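Local coordinates for protein glucose-6-phosphate isomerase (Chlamydia trachomatis D/UW-3/CX, PDB 6OTU) that catalyses the reversible isomerisation of glucose-6-phosphate to fructose-6-phosphate, at residues Thr332-Pro337 with Asp397-Glu402; Ser391-Thr396 with Lys448-Asn453; Leu28-Leu33 with Thr60-Asp65. One frame throughout, in Å; residues are numbered along the deposited sequence.

Contact 1 of 3, residues Thr332-Pro337 with Asp397-Glu402; sequences TTAVIP and DIVPVE
Glu402 swings CG back beside its own N (chi1 -62°) and then runs extended to CD (chi2 177°), which carries its carboxylate across Thr333 and Val335. Thr333 answers with CG2, placed anti to its backbone N, and this methyl lies 3.9 Å from Glu402 CD. The backbones beneath are neighbouring parallel strands, 332-337 and the start of 401-406, inside a mixed sheet of the phosphoglucose isomerase fold. Three N-H···O bonds prove the pairing, alternating in donor as parallel strands do: Ala334 N gives to Pro400 O, Glu402 N to Ala334 O at 2.8 Å, and Ile336 N to Glu402 O. All are close to straight, the last most so at the hydrogen (175°), although there the donor sits tilted from the carbonyl plane. Pro400 has no N-H to offer; its CD instead packs at 3.2 Å against Thr332 O.

Side chains divide between the two faces. With Glu402 goes Val335, whose CG2 approaches Glu402 OE1; that oxygen is hydrogen-bonded by Tyr476, and OE2 forms a salt bridge with Lys479, so the acid is held from beyond the two strands. On the face of Ala334 and Val401 the contacts are mainly apolar: Ala334 CB lies 3.9 Å from Val399 CG1 and nearly as close to Val401 CG2, while Ile336 CG1 reaches Val401 CG1 at 3.8 Å. Thr332 OG1 also touches Val399 CG1. Leu392 of helix 389-394 packs against both valines, and strand 375-377 continues the sheet beyond 332-337. Arg325 and Arg371 of the second subunit form salt bridges with Asp397. Ahead of the paired residues a water links Thr332 to the loop residue Ile398: it donates to Ile398 O at 2.7 Å and is hydrogen-bonded to Thr332 OG1 at 2.9 Å.

Contact 2 of 3, residues Ser391-Thr396 with Lys448-Asn453; sequences SLHQGT and KRFKGN
Gln394 places its amide nitrogen NE2 over one face of the Phe450 ring, the side chains crossing obliquely and the amide plane turned 22° from the ring. These two residues, with His393, have the most surface buried here. CG of Gln394 lies beside the CD1–CE1 edge, 3.7 Å from both Phe450 atoms, and NE2 stands 3.8 Å above the ring plane, displaced toward the rim. An extended chi2 (-166°) carries CD outward, and the amide at its end brings NE2 to Arg449 O. NE2 donates to that oxygen at 3.0 Å; the bond is nearly straight at the hydrogen and lies in the amide plane, but it meets the carbonyl from above its plane. Asn447 O also accepts from NE2, and OE1 takes a bond from Gln390 NE2. Bonds at both ends of the amide fix which way it is turned.

His393 meets the same phenyl group from another direction: its CB sits at the ring edge, 3.8 Å from CD1. The two aromatic rings are steeply inclined, their planes at 86° and their centroids 5.9 Å apart. His393 NE2 binds Gln433 OE1. The backbone carbonyl of His393 contributes more polar linkage, accepting from two waters; one takes the N-H of Lys451 and the other, 2.7 Å from His393 O, that of Gly452. Direct side-chain packing at Phe450 thus passes into hydrated backbone contact farther along 448-453.

This junction fastens the end region of helix 389-394 to the loop between helix 422-439 and strand 456-461. Ala436 and Leu437 of helix 422-439 pack against His393, while Gly496 and Leu499 of the second subunit touch Gln394 and Phe450, placing the junction at the dimer interface.

Contact 3 of 3, residues Leu28-Leu33 with Thr60-Asp65; sequences LHPIDL and TERVDD
An inverse gamma turn centred on Arg62, closed by a weak hydrogen bond from Val63 N to Glu61 O at 2.9 Å, forms one side of this loop-to-loop contact, and the arginine at its apex clasps the loop segment 28-33. Both NE and NH2 of Arg62 donate to a single acceptor, Ile31 O, at 2.9 and 3.2 Å. This is a side-on grip: the oxygen lies in the guanidinium plane, with the NE bond the straighter at 158° against 139° for NH2. Their approaches to the carbonyl differ as well, since NE is nearly in line with C=O whereas NH2 comes from well above its plane. A bend at chi3 (76°) places NE for this grip. Pro30 puts CG over one face, 3.6 Å above the plane and over its centre, so a flat cation is held by hydrogen bonds at its edge and by Pro30 CG on a face.

The aliphatic part of the arginine is used too. Leu33 CD1 packs 3.6 Å from Arg62 CG and 3.5 Å from Thr60 O, while its CD2 approaches Glu61 O. Ile31 extends the contact through CG2, which meets the backbone at Val63 N. A water bridges the same two loops, accepting from Ile31 N and donating to Arg62 O, each at 2.9 Å. Ile31 therefore uses its carbonyl, its N-H and a side-chain methyl to hold the turn.

Segment 28-33 lies in the loop between helices 18-26 and 41-46; 60-65 lies between strand 54-57 and helix 65-77, ending at the helix's first residue, with Asp64 at the N-cap and its OD1 bonded to Cys67 N. Helix 422-439 reaches Leu33 and Thr60 through Ala438, and Val63 packs on Leu320 and Trp323 of helix 313-327.

In the fold
Contacts 1 and 2 are centred 14 Å apart and meet through the helix-to-strand connection 391-402: Leu392 CD2 packs 3.5 Å from Val401 CG2. Both also touch the second subunit, which contact 3 does not. Contact 3 lies about 17 Å from each of the others, centre to centre, and joins contact 2 through Asn453, whose OD1 is 2.7 Å from Leu33 N and whose ND2 is 2.9 Å from Asp32 OD1, both probable hydrogen bonds. Relative to catalysis, the side chains of Ile336 and His393 lie about 11 and 10 Å from that of active-site His386, and Gln394 about 12 Å from a bound glucose-6-phosphate; contact 3 is remote from these sites.

Contact 1 of 3, residues Thr332-Pro337 with Asp397-Glu402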
loop_
_atom_site.group_PDB
_atom_site.type_symbol
_atom_site.label_atom_id
_atom_site.label_comp_id
_atom_site.label_asym_id
_atom_site.label_seq_id
_atom_site.Cartn_x
_atom_site.Cartn_y
_atom_site.Cartn_z
ATOM N N THR A 332 -1.830 -12.953 -6.262
ATOM C CA THR A 332 -1.227 -11.657 -5.967
ATOM C C THR A 332 0.260 -11.686 -6.292
ATOM O O THR A 332 0.837 -12.742 -6.542
ATOM C CB THR A 332 -1.398 -11.213 -4.494
ATOM O OG1 THR A 332 -0.441 -11.883 -3.653
ATOM C CG2 THR A 332 -2.814 -11.452 -3.979
ATOM N N THR A 333 0.858 -10.487 -6.304
ATOM C CA THR A 333 2.298 -10.260 -6.383
ATOM C C THR A 333 2.634 -9.104 -5.453
ATOM O O THR A 333 2.023 -8.035 -5.554
ATOM C CB THR A 333 2.778 -9.904 -7.809
ATOM O OG1 THR A 333 2.376 -10.910 -8.735
ATOM C CG2 THR A 333 4.295 -9.818 -7.846
ATOM N N ALA A 334 3.619 -9.315 -4.580
ATOM C CA ALA A 334 4.164 -8.274 -3.712
ATOM C C ALA A 334 5.436 -7.697 -4.324
ATOM O O ALA A 334 6.402 -8.433 -4.580
ATOM C CB ALA A 334 4.472 -8.822 -2.320
ATOM N N VAL A 335 5.454 -6.388 -4.520
ATOM C CA VAL A 335 6.646 -5.675 -4.969
ATOM C C VAL A 335 7.311 -5.061 -3.741
ATOM O O VAL A 335 6.698 -4.255 -3.033
ATOM C CB VAL A 335 6.298 -4.607 -6.022
ATOM C CG1 VAL A 335 7.558 -4.056 -6.659
ATOM C CG2 VAL A 335 5.354 -5.189 -7.104
ATOM N N ILE A 336 8.563 -5.438 -3.483
ATOM C CA ILE A 336 9.231 -5.099 -2.224
ATOM C C ILE A 336 10.515 -4.322 -2.488
ATOM O O ILE A 336 11.582 -4.930 -2.640
ATOM C CB ILE A 336 9.535 -6.364 -1.397
ATOM C CG1 ILE A 336 8.260 -7.190 -1.159
ATOM C CG2 ILE A 336 10.229 -6.005 -0.085
ATOM C CD1 ILE A 336 7.174 -6.468 -0.337
ATOM N N PRO A 337 10.473 -2.992 -2.563
ATOM C CA PRO A 337 11.719 -2.226 -2.797
ATOM C C PRO A 337 12.512 -2.015 -1.501
ATOM O O PRO A 337 11.978 -1.551 -0.487
ATOM C CB PRO A 337 11.223 -0.891 -3.386
ATOM C CG PRO A 337 9.645 -1.024 -3.490
ATOM C CD PRO A 337 9.258 -2.150 -2.574
ATOM N N ASP A 397 -1.102 -18.925 2.425
ATOM C CA ASP A 397 -1.199 -18.633 0.997
ATOM C C ASP A 397 0.153 -18.160 0.472
ATOM O O ASP A 397 0.777 -17.274 1.063
ATOM C CB ASP A 397 -2.255 -17.554 0.695
ATOM C CG ASP A 397 -3.675 -17.949 1.115
ATOM O OD1 ASP A 397 -3.880 -18.541 2.197
ATOM O OD2 ASP A 397 -4.608 -17.613 0.367
ATOM N N ILE A 398 0.579 -18.719 -0.662
ATOM C CA ILE A 398 1.825 -18.292 -1.289
ATOM C C ILE A 398 1.636 -16.926 -1.936
ATOM O O ILE A 398 0.648 -16.681 -2.643
ATOM C CB ILE A 398 2.286 -19.336 -2.310
ATOM C CG1 ILE A 398 2.520 -20.680 -1.605
ATOM C CG2 ILE A 398 3.527 -18.827 -3.090
ATOM C CD1 ILE A 398 3.512 -20.618 -0.472
ATOM N N VAL A 399 2.571 -16.022 -1.669
ATOM C CA VAL A 399 2.642 -14.705 -2.298
ATOM C C VAL A 399 3.979 -14.589 -3.020
ATOM O O VAL A 399 5.033 -14.520 -2.370
ATOM C CB VAL A 399 2.492 -13.574 -1.267
ATOM C CG1 VAL A 399 2.616 -12.223 -1.966
ATOM C CG2 VAL A 399 1.172 -13.691 -0.516
ATOM N N PRO A 400 3.986 -14.595 -4.351
ATOM C CA PRO A 400 5.232 -14.326 -5.099
ATOM C C PRO A 400 5.725 -12.896 -4.882
ATOM O O PRO A 400 4.936 -11.949 -4.847
ATOM C CB PRO A 400 4.829 -14.544 -6.565
ATOM C CG PRO A 400 3.477 -15.284 -6.497
ATOM C CD PRO A 400 2.833 -14.904 -5.212
ATOM N N VAL A 401 7.043 -12.737 -4.749
ATOM C CA VAL A 401 7.647 -11.451 -4.413
ATOM C C VAL A 401 8.579 -11.004 -5.533
ATOM O O VAL A 401 9.324 -11.809 -6.101
ATOM C CB VAL A 401 8.417 -11.508 -3.071
ATOM C CG1 VAL A 401 9.379 -10.320 -2.926
ATOM C CG2 VAL A 401 7.464 -11.520 -1.917
ATOM N N GLU A 402 8.547 -9.712 -5.823
ATOM C CA GLU A 402 9.520 -9.033 -6.663
ATOM C C GLU A 402 10.338 -8.105 -5.764
ATOM O O GLU A 402 9.862 -7.040 -5.360
ATOM C CB GLU A 402 8.826 -8.268 -7.791
ATOM C CG GLU A 402 8.041 -9.169 -8.760
ATOM C CD GLU A 402 7.295 -8.395 -9.848
ATOM O OE1 GLU A 402 6.927 -7.220 -9.636
ATOM O OE2 GLU A 402 7.078 -8.971 -10.931
HETATM O O HOH W 1 -0.837 -14.729 -3.706
#

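Contact 2 of 3, residues Ser391-Thr396 with Lys448-Asn453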
loop_
_atom_site.group_PDB
_atom_site.type_symbol
_atom_site.label_atom_id
_atom_site.label_comp_id
_atom_site.label_asym_id
_atom_site.label_seq_id
_atom_site.Cartn_x
_atom_site.Cartn_y
_atom_site.Cartn_z
ATOM N N SER A 391 3.305 -13.407 7.269
ATOM C CA SER A 391 2.388 -14.233 6.481
ATOM C C SER A 391 3.070 -14.876 5.269
ATOM O O SER A 391 2.712 -15.994 4.875
ATOM C CB SER A 391 1.180 -13.400 6.030
ATOM O OG SER A 391 0.198 -14.244 5.473
ATOM N N LEU A 392 4.043 -14.199 4.663
ATOM C CA LEU A 392 4.782 -14.831 3.575
ATOM C C LEU A 392 5.525 -16.069 4.069
ATOM O O LEU A 392 5.523 -17.105 3.398
ATOM C CB LEU A 392 5.743 -13.823 2.937
ATOM C CG LEU A 392 5.202 -12.912 1.810
ATOM C CD1 LEU A 392 4.010 -12.108 2.206
ATOM C CD2 LEU A 392 6.276 -11.968 1.306
ATOM N N HIS A 393 6.120 -15.997 5.274
ATOM C CA HIS A 393 6.913 -17.101 5.815
ATOM C C HIS A 393 6.054 -18.222 6.405
ATOM O O HIS A 393 6.473 -19.384 6.375
ATOM C CB HIS A 393 7.890 -16.594 6.898
ATOM C CG HIS A 393 9.108 -15.911 6.350
ATOM N ND1 HIS A 393 10.033 -16.556 5.554
ATOM C CD2 HIS A 393 9.548 -14.636 6.476
ATOM C CE1 HIS A 393 10.979 -15.704 5.201
ATOM N NE2 HIS A 393 10.704 -14.530 5.740
ATOM N N GLN A 394 4.862 -17.911 6.944
ATOM C CA GLN A 394 4.132 -18.881 7.758
ATOM C C GLN A 394 2.620 -18.838 7.598
ATOM O O GLN A 394 1.932 -19.622 8.258
ATOM C CB GLN A 394 4.469 -18.709 9.254
ATOM C CG GLN A 394 5.835 -19.243 9.668
ATOM C CD GLN A 394 5.959 -19.355 11.175
ATOM O OE1 GLN A 394 5.474 -18.494 11.906
ATOM N NE2 GLN A 394 6.599 -20.425 11.650
ATOM N N GLY A 395 2.079 -17.956 6.765
ATOM C CA GLY A 395 0.663 -17.975 6.470
ATOM C C GLY A 395 0.300 -19.106 5.528
ATOM O O GLY A 395 1.136 -19.886 5.080
ATOM N N THR A 396 -0.982 -19.168 5.200
ATOM C CA THR A 396 -1.536 -20.286 4.450
ATOM C C THR A 396 -1.486 -20.095 2.929
ATOM O O THR A 396 -1.781 -21.040 2.196
ATOM C CB THR A 396 -2.990 -20.544 4.908
ATOM O OG1 THR A 396 -3.770 -19.353 4.754
ATOM C CG2 THR A 396 -3.035 -20.942 6.380
ATOM N N LYS A 448 7.808 -22.924 14.656
ATOM C CA LYS A 448 9.064 -22.355 14.192
ATOM C C LYS A 448 9.501 -22.951 12.867
ATOM O O LYS A 448 10.675 -22.820 12.501
ATOM C CB LYS A 448 10.183 -22.560 15.222
ATOM C CG LYS A 448 10.030 -21.831 16.540
ATOM C CD LYS A 448 10.886 -22.540 17.601
ATOM C CE LYS A 448 11.597 -21.578 18.549
ATOM N NZ LYS A 448 10.679 -20.934 19.525
ATOM N N ARG A 449 8.618 -23.630 12.150
ATOM C CA ARG A 449 9.048 -24.176 10.882
ATOM C C ARG A 449 8.503 -23.347 9.724
ATOM O O ARG A 449 7.489 -22.646 9.830
ATOM C CB ARG A 449 8.697 -25.664 10.742
ATOM C CG ARG A 449 7.262 -26.060 10.801
ATOM C CD ARG A 449 7.141 -27.552 10.468
ATOM N NE ARG A 449 7.566 -28.408 11.578
ATOM C CZ ARG A 449 6.760 -29.236 12.243
ATOM N NH1 ARG A 449 5.477 -29.326 11.906
ATOM N NH2 ARG A 449 7.232 -29.973 13.244
ATOM N N PHE A 450 9.259 -23.382 8.631
ATOM C CA PHE A 450 9.057 -22.540 7.463
ATOM C C PHE A 450 9.080 -23.470 6.258
ATOM O O PHE A 450 10.098 -24.114 5.993
ATOM C CB PHE A 450 10.144 -21.462 7.395
ATOM C CG PHE A 450 10.221 -20.610 8.642
ATOM C CD1 PHE A 450 9.453 -19.465 8.764
ATOM C CD2 PHE A 450 11.038 -20.969 9.698
ATOM C CE1 PHE A 450 9.510 -18.687 9.921
ATOM C CE2 PHE A 450 11.104 -20.193 10.851
ATOM C CZ PHE A 450 10.340 -19.057 10.962
ATOM N N LYS A 451 7.936 -23.584 5.572
ATOM C CA LYS A 451 7.773 -24.590 4.529
ATOM C C LYS A 451 8.535 -24.219 3.272
ATOM O O LYS A 451 8.917 -25.106 2.500
ATOM C CB LYS A 451 6.284 -24.786 4.213
ATOM C CG LYS A 451 5.396 -25.007 5.467
ATOM C CD LYS A 451 3.911 -25.301 5.117
ATOM C CE LYS A 451 2.912 -24.599 6.066
ATOM N NZ LYS A 451 2.457 -23.237 5.585
ATOM N N GLY A 452 8.761 -22.924 3.044
ATOM C CA GLY A 452 9.549 -22.511 1.902
ATOM C C GLY A 452 8.748 -22.654 0.618
ATOM O O GLY A 452 7.516 -22.693 0.619
ATOM N N ASN A 453 9.484 -22.748 -0.493
ATOM C CA ASN A 453 8.901 -22.825 -1.835
ATOM C C ASN A 453 8.037 -21.614 -2.158
ATOM O O ASN A 453 7.130 -21.693 -2.984
ATOM C CB ASN A 453 8.096 -24.114 -2.038
ATOM C CG ASN A 453 8.918 -25.203 -2.702
ATOM O OD1 ASN A 453 9.847 -24.910 -3.460
ATOM N ND2 ASN A 453 8.600 -26.456 -2.410
HETATM O O HOH W 2 6.332 -20.208 2.210
HETATM O O HOH W 3 5.736 -22.068 6.490
HETATM O O HOH W 4 8.122 -20.353 4.436
#

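Contact 3 of 3, residues Leu28-Leu33 with Thr60-Asp65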
loop_
_atom_site.group_PDB
_atom_site.type_symbol
_atom_site.label_atom_id
_atom_site.label_comp_id
_atom_site.label_asym_id
_atom_site.label_seq_id
_atom_site.Cartn_x
_atom_site.Cartn_y
_atom_site.Cartn_z
ATOM N N LEU A 28 2.112 -29.060 -12.769
ATOM C CA LEU A 28 1.704 -30.091 -11.812
ATOM C C LEU A 28 2.772 -30.346 -10.755
ATOM O O LEU A 28 2.452 -30.645 -9.594
ATOM C CB LEU A 28 1.410 -31.401 -12.540
ATOM C CG LEU A 28 0.096 -31.523 -13.285
ATOM C CD1 LEU A 28 -0.076 -32.966 -13.652
ATOM C CD2 LEU A 28 -1.004 -31.048 -12.377
ATOM N N HIS A 29 4.046 -30.302 -11.156
ATOM C CA HIS A 29 5.168 -30.642 -10.280
ATOM C C HIS A 29 6.284 -29.636 -10.495
ATOM O O HIS A 29 7.323 -29.946 -11.097
ATOM C CB HIS A 29 5.644 -32.068 -10.547
ATOM C CG HIS A 29 4.523 -33.040 -10.710
ATOM N ND1 HIS A 29 4.173 -33.575 -11.929
ATOM C CD2 HIS A 29 3.656 -33.558 -9.806
ATOM C CE1 HIS A 29 3.141 -34.388 -11.768
ATOM N NE2 HIS A 29 2.808 -34.395 -10.490
ATOM N N PRO A 30 6.090 -28.400 -10.031
ATOM C CA PRO A 30 7.161 -27.400 -10.122
ATOM C C PRO A 30 8.373 -27.801 -9.285
ATOM O O PRO A 30 8.274 -28.565 -8.321
ATOM C CB PRO A 30 6.497 -26.124 -9.586
ATOM C CG PRO A 30 5.378 -26.620 -8.722
ATOM C CD PRO A 30 4.880 -27.864 -9.378
ATOM N N ILE A 31 9.541 -27.283 -9.676
ATOM C CA ILE A 31 10.766 -27.632 -8.967
ATOM C C ILE A 31 10.607 -27.311 -7.483
ATOM O O ILE A 31 9.915 -26.352 -7.095
ATOM C CB ILE A 31 11.992 -26.932 -9.593
ATOM C CG1 ILE A 31 13.292 -27.506 -9.015
ATOM C CG2 ILE A 31 11.955 -25.409 -9.419
ATOM C CD1 ILE A 31 14.575 -26.899 -9.605
ATOM N N ASP A 32 11.200 -28.160 -6.641
ATOM C CA ASP A 32 11.150 -28.009 -5.188
ATOM C C ASP A 32 12.370 -27.206 -4.744
ATOM O O ASP A 32 13.483 -27.738 -4.642
ATOM C CB ASP A 32 11.090 -29.378 -4.517
ATOM C CG ASP A 32 11.143 -29.303 -2.987
ATOM O OD1 ASP A 32 10.931 -28.216 -2.402
ATOM O OD2 ASP A 32 11.398 -30.352 -2.360
ATOM N N LEU A 33 12.163 -25.912 -4.475
ATOM C CA LEU A 33 13.284 -25.078 -4.056
ATOM C C LEU A 33 13.795 -25.434 -2.666
ATOM O O LEU A 33 14.852 -24.932 -2.281
ATOM C CB LEU A 33 12.898 -23.594 -4.114
ATOM C CG LEU A 33 12.461 -23.095 -5.493
ATOM C CD1 LEU A 33 11.771 -21.714 -5.441
ATOM C CD2 LEU A 33 13.634 -23.094 -6.486
ATOM N N THR A 60 15.373 -18.165 -7.412
ATOM C CA THR A 60 14.393 -18.401 -6.356
ATOM C C THR A 60 12.947 -18.394 -6.866
ATOM O O THR A 60 12.021 -18.308 -6.060
ATOM C CB THR A 60 14.574 -17.366 -5.243
ATOM O OG1 THR A 60 14.631 -16.051 -5.814
ATOM C CG2 THR A 60 15.875 -17.627 -4.473
ATOM N N GLU A 61 12.735 -18.461 -8.183
ATOM C CA GLU A 61 11.433 -18.779 -8.765
ATOM C C GLU A 61 11.360 -20.277 -9.024
ATOM O O GLU A 61 12.378 -20.930 -9.260
ATOM C CB GLU A 61 11.200 -18.037 -10.085
ATOM C CG GLU A 61 11.287 -16.521 -10.015
ATOM C CD GLU A 61 9.982 -15.878 -9.636
ATOM O OE1 GLU A 61 8.990 -16.612 -9.413
ATOM O OE2 GLU A 61 9.950 -14.633 -9.538
ATOM N N ARG A 62 10.144 -20.824 -8.972
ATOM C CA ARG A 62 9.926 -22.263 -9.158
ATOM C C ARG A 62 9.894 -22.596 -10.652
ATOM O O ARG A 62 8.876 -23.003 -11.219
ATOM C CB ARG A 62 8.645 -22.704 -8.463
ATOM C CG ARG A 62 8.653 -22.489 -6.960
ATOM C CD ARG A 62 7.511 -23.234 -6.273
ATOM N NE ARG A 62 7.758 -24.667 -6.167
ATOM C CZ ARG A 62 6.915 -25.525 -5.603
ATOM N NH1 ARG A 62 5.766 -25.080 -5.114
ATOM N NH2 ARG A 62 7.210 -26.822 -5.534
ATOM N N VAL A 63 11.047 -22.419 -11.294
ATOM C CA VAL A 63 11.195 -22.672 -12.725
ATOM C C VAL A 63 12.494 -23.437 -12.958
ATOM O O VAL A 63 13.485 -23.238 -12.246
ATOM C CB VAL A 63 11.162 -21.360 -13.543
ATOM C CG1 VAL A 63 9.770 -20.734 -13.491
ATOM C CG2 VAL A 63 12.211 -20.371 -13.041
ATOM N N ASP A 64 12.472 -24.340 -13.934
ATOM C CA ASP A 64 13.648 -25.060 -14.406
ATOM C C ASP A 64 13.739 -24.878 -15.920
ATOM O O ASP A 64 12.911 -24.190 -16.530
ATOM C CB ASP A 64 13.598 -26.545 -14.005
ATOM C CG ASP A 64 12.305 -27.243 -14.457
ATOM O OD1 ASP A 64 11.608 -26.704 -15.339
ATOM O OD2 ASP A 64 11.992 -28.343 -13.946
ATOM N N ASP A 65 14.753 -25.515 -16.530
ATOM C CA ASP A 65 15.047 -25.263 -17.940
ATOM C C ASP A 65 13.885 -25.669 -18.849
ATOM O O ASP A 65 13.587 -24.980 -19.834
ATOM C CB ASP A 65 16.341 -25.996 -18.322
ATOM C CG ASP A 65 17.573 -25.343 -17.700
ATOM O OD1 ASP A 65 17.418 -24.265 -17.068
ATOM O OD2 ASP A 65 18.683 -25.882 -17.838
HETATM O O HOH W 5 9.356 -25.734 -12.077
#